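Long-range contacts in exoenzyme S (Pseudomonas aeruginosa, PDB 6GN8), which probably transfers ADP-ribose from NAD+ to host proteins, as the C-terminal part of a secreted toxin that also appears to act as a GTPase activator: residues Gly148-Val153 and Gln191-Arg196; Thr108-Arg113 and Leu133-Asn138; Arg182-Ala187 and Val197-Ala202; Gln104-Phe109 and Lys171-Asn176. The protein carries 2 engineered substitutions. All blocks are in the same frame, centred on the assembly; numbering follows the deposited sequence.

Contact 1. Residues Gly148-Val153 and Gln191-Arg196; sequences GTISTV and QGVTRR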
loop_
_atom_site.group_PDB
_atom_site.type_symbol
_atom_site.label_atom_id
_atom_site.label_comp_id
_atom_site.label_asym_id
_atom_site.label_seq_id
_atom_site.Cartn_x
_atom_site.Cartn_y
_atom_site.Cartn_z
ATOM N N GLY C 148 -11.191 -35.282 -2.970
ATOM C CA GLY C 148 -9.774 -35.001 -2.740
ATOM C C GLY C 148 -9.346 -33.552 -2.889
ATOM O O GLY C 148 -8.418 -33.107 -2.205
ATOM N N THR C 149 -9.947 -32.819 -3.840
ATOM C CA THR C 149 -9.653 -31.397 -4.004
ATOM C C THR C 149 -10.994 -30.638 -4.022
ATOM O O THR C 149 -11.858 -30.929 -4.858
ATOM C CB THR C 149 -8.730 -31.044 -5.203
ATOM O OG1 THR C 149 -9.461 -31.043 -6.410
ATOM C CG2 THR C 149 -7.489 -31.912 -5.318
ATOM N N ILE C 150 -11.182 -29.731 -3.037
ATOM C CA ILE C 150 -12.372 -28.874 -2.864
ATOM C C ILE C 150 -11.968 -27.423 -3.211
ATOM O O ILE C 150 -11.009 -26.923 -2.619
ATOM C CB ILE C 150 -12.987 -28.965 -1.431
ATOM C CG1 ILE C 150 -13.340 -30.402 -1.002
ATOM C CG2 ILE C 150 -14.211 -28.047 -1.288
ATOM C CD1 ILE C 150 -14.363 -31.092 -1.907
ATOM N N SER C 151 -12.684 -26.768 -4.176
ATOM C CA SER C 151 -12.402 -25.404 -4.645
ATOM C C SER C 151 -13.571 -24.452 -4.449
ATOM O O SER C 151 -14.727 -24.834 -4.586
ATOM C CB SER C 151 -12.032 -25.402 -6.126
ATOM O OG SER C 151 -10.989 -26.306 -6.444
ATOM N N THR C 152 -13.250 -23.195 -4.158
ATOM C CA THR C 152 -14.187 -22.085 -4.083
ATOM C C THR C 152 -13.733 -21.181 -5.221
ATOM O O THR C 152 -12.554 -20.809 -5.298
ATOM C CB THR C 152 -14.231 -21.453 -2.681
ATOM O OG1 THR C 152 -14.522 -22.468 -1.734
ATOM C CG2 THR C 152 -15.247 -20.352 -2.563
ATOM N N VAL C 153 -14.660 -20.890 -6.146
ATOM C CA VAL C 153 -14.392 -20.173 -7.379
ATOM C C VAL C 153 -15.132 -18.848 -7.371
ATOM O O VAL C 153 -16.315 -18.777 -7.016
ATOM C CB VAL C 153 -14.808 -21.075 -8.610
ATOM C CG1 VAL C 153 -14.439 -20.444 -9.953
ATOM C CG2 VAL C 153 -14.239 -22.495 -8.510
ATOM N N GLN C 191 -6.910 -33.660 7.236
ATOM C CA GLN C 191 -7.463 -34.923 6.738
ATOM C C GLN C 191 -6.782 -35.314 5.420
ATOM O O GLN C 191 -6.928 -36.454 4.972
ATOM C CB GLN C 191 -9.007 -34.810 6.544
ATOM C CG GLN C 191 -9.838 -34.839 7.853
ATOM C CD GLN C 191 -9.603 -33.658 8.796
ATOM O OE1 GLN C 191 -9.113 -33.832 9.925
ATOM N NE2 GLN C 191 -9.929 -32.431 8.368
ATOM N N GLY C 192 -6.045 -34.367 4.833
ATOM C CA GLY C 192 -5.335 -34.518 3.562
ATOM C C GLY C 192 -6.061 -33.962 2.352
ATOM O O GLY C 192 -5.624 -34.185 1.227
ATOM N N VAL C 193 -7.170 -33.229 2.573
ATOM C CA VAL C 193 -7.988 -32.645 1.522
ATOM C C VAL C 193 -7.385 -31.305 1.109
ATOM O O VAL C 193 -7.142 -30.444 1.960
ATOM C CB VAL C 193 -9.501 -32.506 1.908
ATOM C CG1 VAL C 193 -10.350 -31.943 0.738
ATOM C CG2 VAL C 193 -10.073 -33.828 2.422
ATOM N N THR C 194 -7.156 -31.142 -0.213
ATOM C CA THR C 194 -6.663 -29.905 -0.809
ATOM C C THR C 194 -7.864 -28.939 -0.887
ATOM O O THR C 194 -8.911 -29.292 -1.428
ATOM C CB THR C 194 -5.979 -30.169 -2.174
ATOM O OG1 THR C 194 -4.830 -30.984 -1.934
ATOM C CG2 THR C 194 -5.526 -28.867 -2.865
ATOM N N ARG C 195 -7.707 -27.776 -0.283
ATOM C CA ARG C 195 -8.705 -26.723 -0.168
ATOM C C ARG C 195 -8.163 -25.513 -0.880
ATOM O O ARG C 195 -7.140 -24.955 -0.466
ATOM C CB ARG C 195 -9.008 -26.443 1.310
ATOM C CG ARG C 195 -9.363 -27.711 2.087
ATOM C CD ARG C 195 -10.826 -27.734 2.339
ATOM N NE ARG C 195 -11.298 -28.978 2.925
ATOM C CZ ARG C 195 -12.586 -29.255 3.054
ATOM N NH1 ARG C 195 -12.974 -30.407 3.579
ATOM N NH2 ARG C 195 -13.500 -28.386 2.652
ATOM N N ARG C 196 -8.824 -25.149 -2.003
ATOM C CA ARG C 196 -8.357 -24.117 -2.913
ATOM C C ARG C 196 -9.346 -23.000 -3.126
ATOM O O ARG C 196 -10.554 -23.195 -3.048
ATOM C CB ARG C 196 -8.016 -24.744 -4.301
ATOM C CG ARG C 196 -6.548 -24.616 -4.630
ATOM C CD ARG C 196 -6.170 -24.894 -6.066
ATOM N NE ARG C 196 -5.558 -26.216 -6.218
ATOM C CZ ARG C 196 -6.176 -27.246 -6.781
ATOM N NH1 ARG C 196 -7.419 -27.115 -7.246
ATOM N NH2 ARG C 196 -5.559 -28.411 -6.893
#

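Contact 2. Residues Thr108-Arg113 and Leu133-Asn138; sequences TFRGTR and LSTSLN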
loop_
_atom_site.group_PDB
_atom_site.type_symbol
_atom_site.label_atom_id
_atom_site.label_comp_id
_atom_site.label_asym_id
_atom_site.label_seq_id
_atom_site.Cartn_x
_atom_site.Cartn_y
_atom_site.Cartn_z
ATOM N N THR C 108 -18.890 -20.008 -6.503
ATOM C CA THR C 108 -19.325 -21.383 -6.810
ATOM C C THR C 108 -18.319 -22.373 -6.250
ATOM O O THR C 108 -17.219 -21.992 -5.848
ATOM C CB THR C 108 -19.564 -21.594 -8.308
ATOM O OG1 THR C 108 -18.349 -21.360 -9.025
ATOM C CG2 THR C 108 -20.719 -20.744 -8.868
ATOM N N PHE C 109 -18.711 -23.639 -6.192
ATOM C CA PHE C 109 -17.928 -24.685 -5.547
ATOM C C PHE C 109 -17.707 -25.839 -6.466
ATOM O O PHE C 109 -18.488 -26.074 -7.396
ATOM C CB PHE C 109 -18.638 -25.136 -4.252
ATOM C CG PHE C 109 -19.200 -23.953 -3.476
ATOM C CD1 PHE C 109 -18.362 -23.128 -2.731
ATOM C CD2 PHE C 109 -20.542 -23.585 -3.608
ATOM C CE1 PHE C 109 -18.864 -22.000 -2.090
ATOM C CE2 PHE C 109 -21.036 -22.455 -2.962
ATOM C CZ PHE C 109 -20.201 -21.686 -2.193
ATOM N N ARG C 110 -16.616 -26.560 -6.223
ATOM C CA ARG C 110 -16.260 -27.687 -7.072
ATOM C C ARG C 110 -15.440 -28.722 -6.289
ATOM O O ARG C 110 -14.469 -28.376 -5.642
ATOM C CB ARG C 110 -15.483 -27.155 -8.283
ATOM C CG ARG C 110 -14.939 -28.206 -9.205
ATOM C CD ARG C 110 -14.062 -27.564 -10.239
ATOM N NE ARG C 110 -13.245 -28.587 -10.882
ATOM C CZ ARG C 110 -13.622 -29.291 -11.937
ATOM N NH1 ARG C 110 -14.801 -29.073 -12.505
ATOM N NH2 ARG C 110 -12.823 -30.219 -12.438
ATOM N N GLY C 111 -15.855 -29.973 -6.360
ATOM C CA GLY C 111 -15.164 -31.092 -5.739
ATOM C C GLY C 111 -14.779 -32.139 -6.773
ATOM O O GLY C 111 -15.523 -32.361 -7.735
ATOM N N THR C 112 -13.587 -32.736 -6.628
ATOM C CA THR C 112 -13.070 -33.812 -7.486
ATOM C C THR C 112 -12.432 -34.861 -6.572
ATOM O O THR C 112 -11.857 -34.499 -5.536
ATOM C CB THR C 112 -12.103 -33.306 -8.574
ATOM O OG1 THR C 112 -10.964 -32.698 -7.986
ATOM C CG2 THR C 112 -12.747 -32.345 -9.550
ATOM N N ARG C 113 -12.558 -36.158 -6.931
ATOM C CA ARG C 113 -12.019 -37.276 -6.137
ATOM C C ARG C 113 -10.471 -37.188 -6.052
ATOM O O ARG C 113 -9.889 -37.536 -5.015
ATOM C CB ARG C 113 -12.481 -38.638 -6.703
ATOM C CG ARG C 113 -12.117 -39.859 -5.826
ATOM C CD ARG C 113 -12.138 -41.201 -6.562
ATOM N NE ARG C 113 -11.532 -41.156 -7.902
ATOM C CZ ARG C 113 -10.232 -41.303 -8.162
ATOM N NH1 ARG C 113 -9.367 -41.504 -7.173
ATOM N NH2 ARG C 113 -9.788 -41.245 -9.411
ATOM N N LEU C 133 -15.055 -26.064 -17.161
ATOM C CA LEU C 133 -15.031 -26.104 -15.696
ATOM C C LEU C 133 -16.446 -25.952 -15.095
ATOM O O LEU C 133 -17.019 -24.851 -15.011
ATOM C CB LEU C 133 -14.088 -25.032 -15.125
ATOM C CG LEU C 133 -13.630 -25.250 -13.678
ATOM C CD1 LEU C 133 -12.470 -26.233 -13.617
ATOM C CD2 LEU C 133 -13.204 -23.953 -13.037
ATOM N N SER C 134 -16.988 -27.086 -14.675
ATOM C CA SER C 134 -18.277 -27.188 -14.017
ATOM C C SER C 134 -18.097 -26.863 -12.534
ATOM O O SER C 134 -17.215 -27.394 -11.835
ATOM C CB SER C 134 -18.871 -28.586 -14.206
ATOM O OG SER C 134 -18.860 -28.969 -15.578
ATOM N N THR C 135 -18.902 -25.936 -12.077
ATOM C CA THR C 135 -18.936 -25.548 -10.680
ATOM C C THR C 135 -20.419 -25.562 -10.313
ATOM O O THR C 135 -21.276 -25.634 -11.206
ATOM C CB THR C 135 -18.212 -24.210 -10.441
ATOM O OG1 THR C 135 -18.967 -23.163 -11.009
ATOM C CG2 THR C 135 -16.786 -24.166 -10.989
ATOM N N SER C 136 -20.720 -25.543 -9.020
ATOM C CA SER C 136 -22.084 -25.591 -8.535
ATOM C C SER C 136 -22.309 -24.450 -7.521
ATOM O O SER C 136 -21.397 -24.137 -6.762
ATOM C CB SER C 136 -22.333 -26.966 -7.911
ATOM O OG SER C 136 -23.220 -26.966 -6.798
ATOM N N LEU C 137 -23.524 -23.867 -7.497
ATOM C CA LEU C 137 -23.950 -22.829 -6.528
ATOM C C LEU C 137 -24.318 -23.467 -5.200
ATOM O O LEU C 137 -24.397 -22.783 -4.191
ATOM C CB LEU C 137 -25.159 -22.024 -7.038
ATOM C CG LEU C 137 -24.905 -20.795 -7.887
ATOM C CD1 LEU C 137 -26.178 -20.323 -8.510
ATOM C CD2 LEU C 137 -24.293 -19.653 -7.074
ATOM N N ASN C 138 -24.563 -24.777 -5.222
ATOM C CA ASN C 138 -24.924 -25.616 -4.083
ATOM C C ASN C 138 -23.630 -26.103 -3.354
ATOM O O ASN C 138 -22.905 -26.895 -3.958
ATOM C CB ASN C 138 -25.759 -26.793 -4.622
ATOM C CG ASN C 138 -26.552 -27.555 -3.617
ATOM O OD1 ASN C 138 -26.137 -27.756 -2.470
ATOM N ND2 ASN C 138 -27.717 -28.023 -4.043
HETATM O O HOH W 1 -15.330 -29.821 -15.364
#

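Contact 3. Residues Arg182-Ala187 and Val197-Ala202; sequences RVLLSA and VLEEAA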
loop_
_atom_site.group_PDB
_atom_site.type_symbol
_atom_site.label_atom_id
_atom_site.label_comp_id
_atom_site.label_asym_id
_atom_site.label_seq_id
_atom_site.Cartn_x
_atom_site.Cartn_y
_atom_site.Cartn_z
ATOM N N ARG C 182 -6.533 -17.777 -11.423
ATOM C CA ARG C 182 -5.491 -17.494 -10.450
ATOM C C ARG C 182 -5.755 -18.270 -9.188
ATOM O O ARG C 182 -6.873 -18.242 -8.652
ATOM C CB ARG C 182 -5.425 -16.013 -10.110
ATOM C CG ARG C 182 -4.126 -15.645 -9.364
ATOM C CD ARG C 182 -3.988 -14.149 -9.161
ATOM N NE ARG C 182 -4.193 -13.406 -10.406
ATOM C CZ ARG C 182 -3.240 -13.121 -11.287
ATOM N NH1 ARG C 182 -3.533 -12.454 -12.397
ATOM N NH2 ARG C 182 -1.987 -13.514 -11.074
ATOM N N VAL C 183 -4.720 -18.966 -8.702
ATOM C CA VAL C 183 -4.815 -19.696 -7.456
ATOM C C VAL C 183 -4.590 -18.677 -6.321
ATOM O O VAL C 183 -3.465 -18.273 -6.099
ATOM C CB VAL C 183 -3.822 -20.879 -7.405
ATOM C CG1 VAL C 183 -3.907 -21.610 -6.052
ATOM C CG2 VAL C 183 -4.084 -21.841 -8.552
ATOM N N LEU C 184 -5.656 -18.243 -5.637
ATOM C CA LEU C 184 -5.562 -17.285 -4.533
ATOM C C LEU C 184 -5.043 -17.942 -3.246
ATOM O O LEU C 184 -4.487 -17.271 -2.382
ATOM C CB LEU C 184 -6.944 -16.651 -4.270
ATOM C CG LEU C 184 -7.528 -15.725 -5.369
ATOM C CD1 LEU C 184 -8.676 -14.952 -4.840
ATOM C CD2 LEU C 184 -6.476 -14.758 -5.929
ATOM N N LEU C 185 -5.300 -19.237 -3.086
ATOM C CA LEU C 185 -4.931 -20.036 -1.919
ATOM C C LEU C 185 -5.015 -21.488 -2.283
ATOM O O LEU C 185 -5.999 -21.919 -2.911
ATOM C CB LEU C 185 -5.868 -19.725 -0.732
ATOM C CG LEU C 185 -5.604 -20.444 0.596
ATOM C CD1 LEU C 185 -4.459 -19.797 1.374
ATOM C CD2 LEU C 185 -6.864 -20.508 1.443
ATOM N N SER C 186 -3.971 -22.243 -1.902
ATOM C CA SER C 186 -3.882 -23.696 -2.019
ATOM C C SER C 186 -3.331 -24.212 -0.720
ATOM O O SER C 186 -2.222 -23.878 -0.318
ATOM C CB SER C 186 -3.057 -24.150 -3.214
ATOM O OG SER C 186 -3.410 -25.505 -3.441
ATOM N N ALA C 187 -4.151 -24.961 -0.022
ATOM C CA ALA C 187 -3.852 -25.456 1.297
ATOM C C ALA C 187 -4.400 -26.821 1.424
ATOM O O ALA C 187 -5.264 -27.199 0.653
ATOM C CB ALA C 187 -4.490 -24.547 2.332
ATOM N N VAL C 197 -8.813 -21.828 -3.463
ATOM C CA VAL C 197 -9.605 -20.664 -3.818
ATOM C C VAL C 197 -9.107 -20.210 -5.189
ATOM O O VAL C 197 -7.912 -19.948 -5.358
ATOM C CB VAL C 197 -9.611 -19.541 -2.748
ATOM C CG1 VAL C 197 -10.455 -18.348 -3.197
ATOM C CG2 VAL C 197 -10.108 -20.076 -1.410
ATOM N N LEU C 198 -10.002 -20.227 -6.188
ATOM C CA LEU C 198 -9.642 -19.819 -7.547
ATOM C C LEU C 198 -10.385 -18.580 -7.927
ATOM O O LEU C 198 -11.543 -18.390 -7.544
ATOM C CB LEU C 198 -9.953 -20.909 -8.590
ATOM C CG LEU C 198 -9.324 -22.282 -8.455
ATOM C CD1 LEU C 198 -10.010 -23.268 -9.413
ATOM C CD2 LEU C 198 -7.843 -22.236 -8.783
ATOM N N GLU C 199 -9.761 -17.765 -8.747
ATOM C CA GLU C 199 -10.419 -16.572 -9.233
ATOM C C GLU C 199 -10.170 -16.434 -10.741
ATOM O O GLU C 199 -9.062 -16.705 -11.197
ATOM C CB GLU C 199 -9.921 -15.352 -8.445
ATOM C CG GLU C 199 -10.297 -14.015 -9.039
ATOM C CD GLU C 199 -9.482 -12.863 -8.490
ATOM O OE1 GLU C 199 -8.236 -12.895 -8.595
ATOM O OE2 GLU C 199 -10.100 -11.919 -7.954
ATOM N N GLU C 200 -11.204 -16.040 -11.511
ATOM C CA GLU C 200 -11.085 -15.780 -12.945
ATOM C C GLU C 200 -10.053 -14.672 -13.116
ATOM O O GLU C 200 -10.268 -13.573 -12.600
ATOM C CB GLU C 200 -12.455 -15.367 -13.511
ATOM C CG GLU C 200 -12.580 -15.466 -15.011
ATOM C CD GLU C 200 -13.855 -14.846 -15.536
ATOM O OE1 GLU C 200 -13.810 -14.237 -16.630
ATOM O OE2 GLU C 200 -14.895 -14.943 -14.845
ATOM N N ALA C 201 -8.897 -14.982 -13.757
ATOM C CA ALA C 201 -7.787 -14.028 -13.950
ATOM C C ALA C 201 -8.266 -12.673 -14.517
ATOM O O ALA C 201 -7.877 -11.615 -14.003
ATOM C CB ALA C 201 -6.723 -14.627 -14.850
ATOM N N ALA C 202 -9.195 -12.724 -15.497
ATOM C CA ALA C 202 -9.810 -11.578 -16.183
ATOM C C ALA C 202 -10.595 -10.618 -15.237
ATOM O O ALA C 202 -11.058 -9.568 -15.710
ATOM C CB ALA C 202 -10.736 -12.080 -17.285
HETATM O O HOH W 2 -6.607 -12.365 -11.040
#

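Contact 4. Residues Gln104-Phe109 and Lys171-Asn176; sequences QVVKTF and KAILYN. Engineered in segment 171-176: Ala-172 (natural residue Glu).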
loop_
_atom_site.group_PDB
_atom_site.type_symbol
_atom_site.label_atom_id
_atom_site.label_comp_id
_atom_site.label_asym_id
_atom_site.label_seq_id
_atom_site.Cartn_x
_atom_site.Cartn_y
_atom_site.Cartn_z
ATOM N N GLN C 104 -22.320 -9.025 -11.447
ATOM C CA GLN C 104 -21.713 -9.270 -10.134
ATOM C C GLN C 104 -20.862 -10.548 -10.159
ATOM O O GLN C 104 -21.041 -11.409 -11.023
ATOM C CB GLN C 104 -22.781 -9.360 -9.018
ATOM C CG GLN C 104 -23.462 -8.037 -8.661
ATOM C CD GLN C 104 -24.959 -8.161 -8.413
ATOM O OE1 GLN C 104 -25.594 -9.192 -8.677
ATOM N NE2 GLN C 104 -25.567 -7.092 -7.914
ATOM N N VAL C 105 -19.915 -10.629 -9.215
ATOM C CA VAL C 105 -19.011 -11.753 -8.995
ATOM C C VAL C 105 -19.854 -12.857 -8.365
ATOM O O VAL C 105 -20.703 -12.578 -7.496
ATOM C CB VAL C 105 -17.795 -11.323 -8.114
ATOM C CG1 VAL C 105 -16.952 -12.505 -7.673
ATOM C CG2 VAL C 105 -16.930 -10.320 -8.853
ATOM N N VAL C 106 -19.683 -14.097 -8.857
ATOM C CA VAL C 106 -20.443 -15.186 -8.299
ATOM C C VAL C 106 -19.459 -16.203 -7.643
ATOM O O VAL C 106 -18.370 -16.470 -8.162
ATOM C CB VAL C 106 -21.459 -15.803 -9.313
ATOM C CG1 VAL C 106 -20.781 -16.577 -10.427
ATOM C CG2 VAL C 106 -22.497 -16.673 -8.609
ATOM N N LYS C 107 -19.854 -16.709 -6.453
ATOM C CA LYS C 107 -19.123 -17.708 -5.707
ATOM C C LYS C 107 -19.727 -19.083 -5.992
ATOM O O LYS C 107 -20.923 -19.310 -5.726
ATOM C CB LYS C 107 -19.139 -17.387 -4.215
ATOM C CG LYS C 107 -18.481 -18.458 -3.315
ATOM C CD LYS C 107 -18.509 -18.051 -1.821
ATOM C CE LYS C 107 -19.913 -17.886 -1.287
ATOM N NZ LYS C 107 -19.934 -17.438 0.128
ATOM N N THR C 108 -18.890 -20.008 -6.503
ATOM C CA THR C 108 -19.325 -21.383 -6.810
ATOM C C THR C 108 -18.319 -22.373 -6.250
ATOM O O THR C 108 -17.219 -21.992 -5.848
ATOM C CB THR C 108 -19.564 -21.594 -8.308
ATOM O OG1 THR C 108 -18.349 -21.360 -9.025
ATOM C CG2 THR C 108 -20.719 -20.744 -8.868
ATOM N N PHE C 109 -18.711 -23.639 -6.192
ATOM C CA PHE C 109 -17.928 -24.685 -5.547
ATOM C C PHE C 109 -17.707 -25.839 -6.466
ATOM O O PHE C 109 -18.488 -26.074 -7.396
ATOM C CB PHE C 109 -18.638 -25.136 -4.252
ATOM C CG PHE C 109 -19.200 -23.953 -3.476
ATOM C CD1 PHE C 109 -18.362 -23.128 -2.731
ATOM C CD2 PHE C 109 -20.542 -23.585 -3.608
ATOM C CE1 PHE C 109 -18.864 -22.000 -2.090
ATOM C CE2 PHE C 109 -21.036 -22.455 -2.962
ATOM C CZ PHE C 109 -20.201 -21.686 -2.193
ATOM N N LYS C 171 -27.442 -26.669 -9.481
ATOM C CA LYS C 171 -27.446 -25.261 -9.915
ATOM C C LYS C 171 -26.045 -24.917 -10.463
ATOM O O LYS C 171 -25.284 -24.149 -9.862
ATOM C CB LYS C 171 -27.890 -24.319 -8.764
ATOM C CG LYS C 171 -29.276 -24.633 -8.155
ATOM C CD LYS C 171 -29.564 -23.782 -6.893
ATOM C CE LYS C 171 -28.706 -24.159 -5.696
ATOM N NZ LYS C 171 -29.016 -23.352 -4.492
ATOM N N ALA C 172 -25.684 -25.576 -11.571
ATOM C CA ALA C 172 -24.342 -25.467 -12.139
ATOM C C ALA C 172 -24.071 -24.158 -12.848
ATOM O O ALA C 172 -24.914 -23.602 -13.559
ATOM C CB ALA C 172 -24.075 -26.624 -13.091
ATOM N N ILE C 173 -22.864 -23.683 -12.645
ATOM C CA ILE C 173 -22.328 -22.533 -13.342
ATOM C C ILE C 173 -21.083 -23.048 -14.047
ATOM O O ILE C 173 -20.187 -23.592 -13.400
ATOM C CB ILE C 173 -22.114 -21.274 -12.471
ATOM C CG1 ILE C 173 -23.501 -20.709 -12.055
ATOM C CG2 ILE C 173 -21.294 -20.211 -13.254
ATOM C CD1 ILE C 173 -23.526 -19.492 -11.163
ATOM N N LEU C 174 -21.116 -23.015 -15.389
ATOM C CA LEU C 174 -20.018 -23.498 -16.221
ATOM C C LEU C 174 -19.088 -22.382 -16.670
ATOM O O LEU C 174 -19.539 -21.346 -17.151
ATOM C CB LEU C 174 -20.540 -24.242 -17.462
ATOM C CG LEU C 174 -21.660 -25.250 -17.271
ATOM C CD1 LEU C 174 -22.047 -25.852 -18.602
ATOM C CD2 LEU C 174 -21.299 -26.343 -16.239
ATOM N N TYR C 175 -17.782 -22.619 -16.538
ATOM C CA TYR C 175 -16.736 -21.714 -17.048
ATOM C C TYR C 175 -16.187 -22.358 -18.318
ATOM O O TYR C 175 -16.151 -23.591 -18.422
ATOM C CB TYR C 175 -15.636 -21.414 -15.997
ATOM C CG TYR C 175 -16.140 -20.456 -14.937
ATOM C CD1 TYR C 175 -16.075 -19.078 -15.128
ATOM C CD2 TYR C 175 -16.758 -20.931 -13.776
ATOM C CE1 TYR C 175 -16.603 -18.190 -14.188
ATOM C CE2 TYR C 175 -17.273 -20.052 -12.824
ATOM C CZ TYR C 175 -17.197 -18.682 -13.038
ATOM O OH TYR C 175 -17.758 -17.804 -12.158
ATOM N N ASN C 176 -15.830 -21.514 -19.294
ATOM C CA ASN C 176 -15.329 -21.866 -20.619
ATOM C C ASN C 176 -14.072 -22.749 -20.558
ATOM O O ASN C 176 -13.303 -22.666 -19.603
ATOM C CB ASN C 176 -15.020 -20.564 -21.388
ATOM C CG ASN C 176 -15.214 -20.612 -22.881
ATOM O OD1 ASN C 176 -15.229 -19.585 -23.539
ATOM N ND2 ASN C 176 -15.391 -21.776 -23.453
HETATM O O HOH W 3 -17.828 -18.810 -9.716
#

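Contact 1. Residues Gly148-Val153 and Gln191-Arg196
Ile-150 and Arg-195 run alongside each other on one face of a pair of parallel strands, with axes 4.8 Å apart and only 8° from parallel. The arginine chain is bent at chi2 (-105°), about its CB-CG bond, which brings its guanidinium back over the isoleucine. Ile-150 then lies over one face of that flat group, toward its rim, and its CG2 comes within 4.0 Å of Arg-195 NH2. On the same side, CG1 of Ile-150 meets CG1 of Val-193 at 3.8 Å.

The other face carries Thr-149 beside Thr-194, with CG2 of the former 3.9 Å from CB of the latter. Further along, Arg-196 folds at chi3; Ser-151 OG lies oblique to its guanidinium, 3.7 Å from NH1, whose strong partner is Asp-116, in a salt bridge. Thr-149 OG1 likewise turns to Thr-112.

Between the two faces runs a regular parallel ladder. Thr-194 N donates to Gly-148 O, Ile-150 N to Thr-194 O at 2.8 Å, Arg-196 N to Ile-150 O, and Thr-152 N to Arg-196 O at 2.9 Å. Gly-148 and Thr-149 together face Thr-112, forming a classic beta bulge toward strand 106-112.

The chemistry is thus divided: backbone bonds join the strands, while across the contact the two arginine side chains offer chiefly packing surface. Their charges are probably balanced to the side, by Asp-189 for Arg-195 and Asp-116 for Arg-196.

Contact 2. Residues Thr108-Arg113 and Leu133-Asn138
The guanidinium of Arg-110 has CD1 of Leu-133 over the centre of one face, 3.6 Å above its plane, and Ser-134 O at its edge. NH1 donates to that oxygen at 3.0 Å, in the carbonyl plane and on a lone pair. The acceptor is also only 5° out of the guanidinium plane, which helps to fix the group's rotation. An extended chain with CG anti to the backbone N (chi1 175°) carries the group to this place, where a water joins NH1 to Ser-134 N. The ring of Phe-109 is met differently: Leu-137 O lies at its edge, in plane, 3.6 Å from CE2.

Phe-109 and Ser-136 form a single antiparallel hydrogen-bonded pair, with both N-to-O distances 2.8 Å, although the N-to-C directions of the short strands are 115° apart, far from a regular antiparallel pair. Next to it the hydroxyls of Thr-108 and Thr-135 come within 2.8 Å of each other, and Thr-135 OG1 also bonds Ile-173 O.

Arg-110 and Ser-134 to Ser-136 match, by sequence and position, the arginine and Ser-Thr-Ser signatures of arginine-specific ADP-ribosyltransferases. Arg-110 NE is buried without a partner in the model; NH1 makes the side chain's direct bond to strand 133-136, while the Leu-133 side chain gives apolar cover.

Contact 3. Residues Arg182-Ala187 and Val197-Ala202
A beta hairpin, formed by strands 180-188 and 194-200, is broken here by a classic bulge in which Leu-184 and Leu-185 both face Val-197. On one side of the bulge Arg-182 and Glu-199 make an antiparallel hydrogen-bonded pair, with Arg-182 N to Glu-199 O at 2.8 Å and the return bond from Glu-199 N to Arg-182 O. Within the bulge itself Val-197 is bonded twice: its N donates to Leu-185 O, and its O accepts a more bent bond from Leu-184 N (141° at the hydrogen).

The corner at Leu-184 points its side chain toward the partner strand. CD1 rests on CB of Glu-199 at 3.8 Å, CB meets CG1 of Val-197 at 4.0 Å, and CD2 lies 3.7 Å from Glu-199 OE1. On the opposite face CG2 of Val-183 touches CD2 of Leu-198, also at 3.8 Å.

Arg-182 and Glu-199 stand too far apart for a salt bridge. A water at the guanidinium edge accepts from Arg-182 NE at 2.7 Å and lies 3.0 Å from Glu-199 OE1, linking the two. The stronger partners are Gly-124 O for Arg-182 NH2 and, for Glu-199 OE2, basic and aromatic side chains of another protein chain.

That other protein also packs on Leu-184, Leu-185 and Val-197. Within the mixed sheet, strand 194-200 is flanked by 180-188 and 149-155, and strand 126-128 closes the far side of 180-188.

Contact 4. Residues Gln104-Phe109 and Lys171-Asn176
Apolar packing carries most of this contact, and Ile-173 is its centre. With CG1 anti to its own carbonyl carbon (chi1 -69°) and the chain extended beyond it, the isoleucine sends CD1 forward between two neighbours on strand 106-109. It meets CG2 of Val-106 end-on at 3.9 Å, and it touches CG2 of Thr-108 at 3.8 Å, the two side chains standing roughly at right angles. CB of Ile-173 backs the same threonine methyl at 3.9 Å.

The tyrosine adds two further contacts. Tyr-175 slants past Val-106, whose CG1 lies 3.7 Å from the phenol OH, while Thr-108 OG1 sits at the ring edge near the ring plane, 4.2 Å from CE2.

The strands involved belong to different sheets. Their short segments cross at -99°, with 8.1 Å between axes, so side chains and one water bridge the interval. Two beta sheets set nearly perpendicular are the core of the ADP-ribosyltransferase fold, and residues 104-109 and 171-176 meet at that interface. Ala-172, an engineered replacement of the natural glutamate, directs its methyl away from strand 106-109.

Polar linkage is indirect and runs through one water. This water donates to Val-106 O and lies 2.7 Å from Thr-108 OG1 and 2.6 Å from Tyr-175 OH, spanning both strands at once. The Thr-108 hydroxyl is also paired with Thr-135. Leu-174, on the other side of its strand, packs against Leu-60, Tyr-63 and Thr-64 of helix 54-77.

How the contacts relate
Contacts 1 and 3 both use strand 194-200, one pairing it in parallel with 149-155 and the other antiparallel with 180-188, so they join three neighbouring strands of the mixed sheet. Contacts 2 and 4 share Thr-108 and bring strand 106-112 against the three-stranded sheet, first through one bridge, then through side chains and a water. Contact 4 lies deepest, its centre about 6 Å from the chain centre, that of contact 1 about 16 Å, yet contacts 1, 3 and 4 are all mostly buried. Contacts 1 and 3 hold charged side chains whose ion-pair partners lie outside their segments or in another chain; contact 2 has one arginine bonded to a backbone carbonyl, whereas contact 4 is largely apolar.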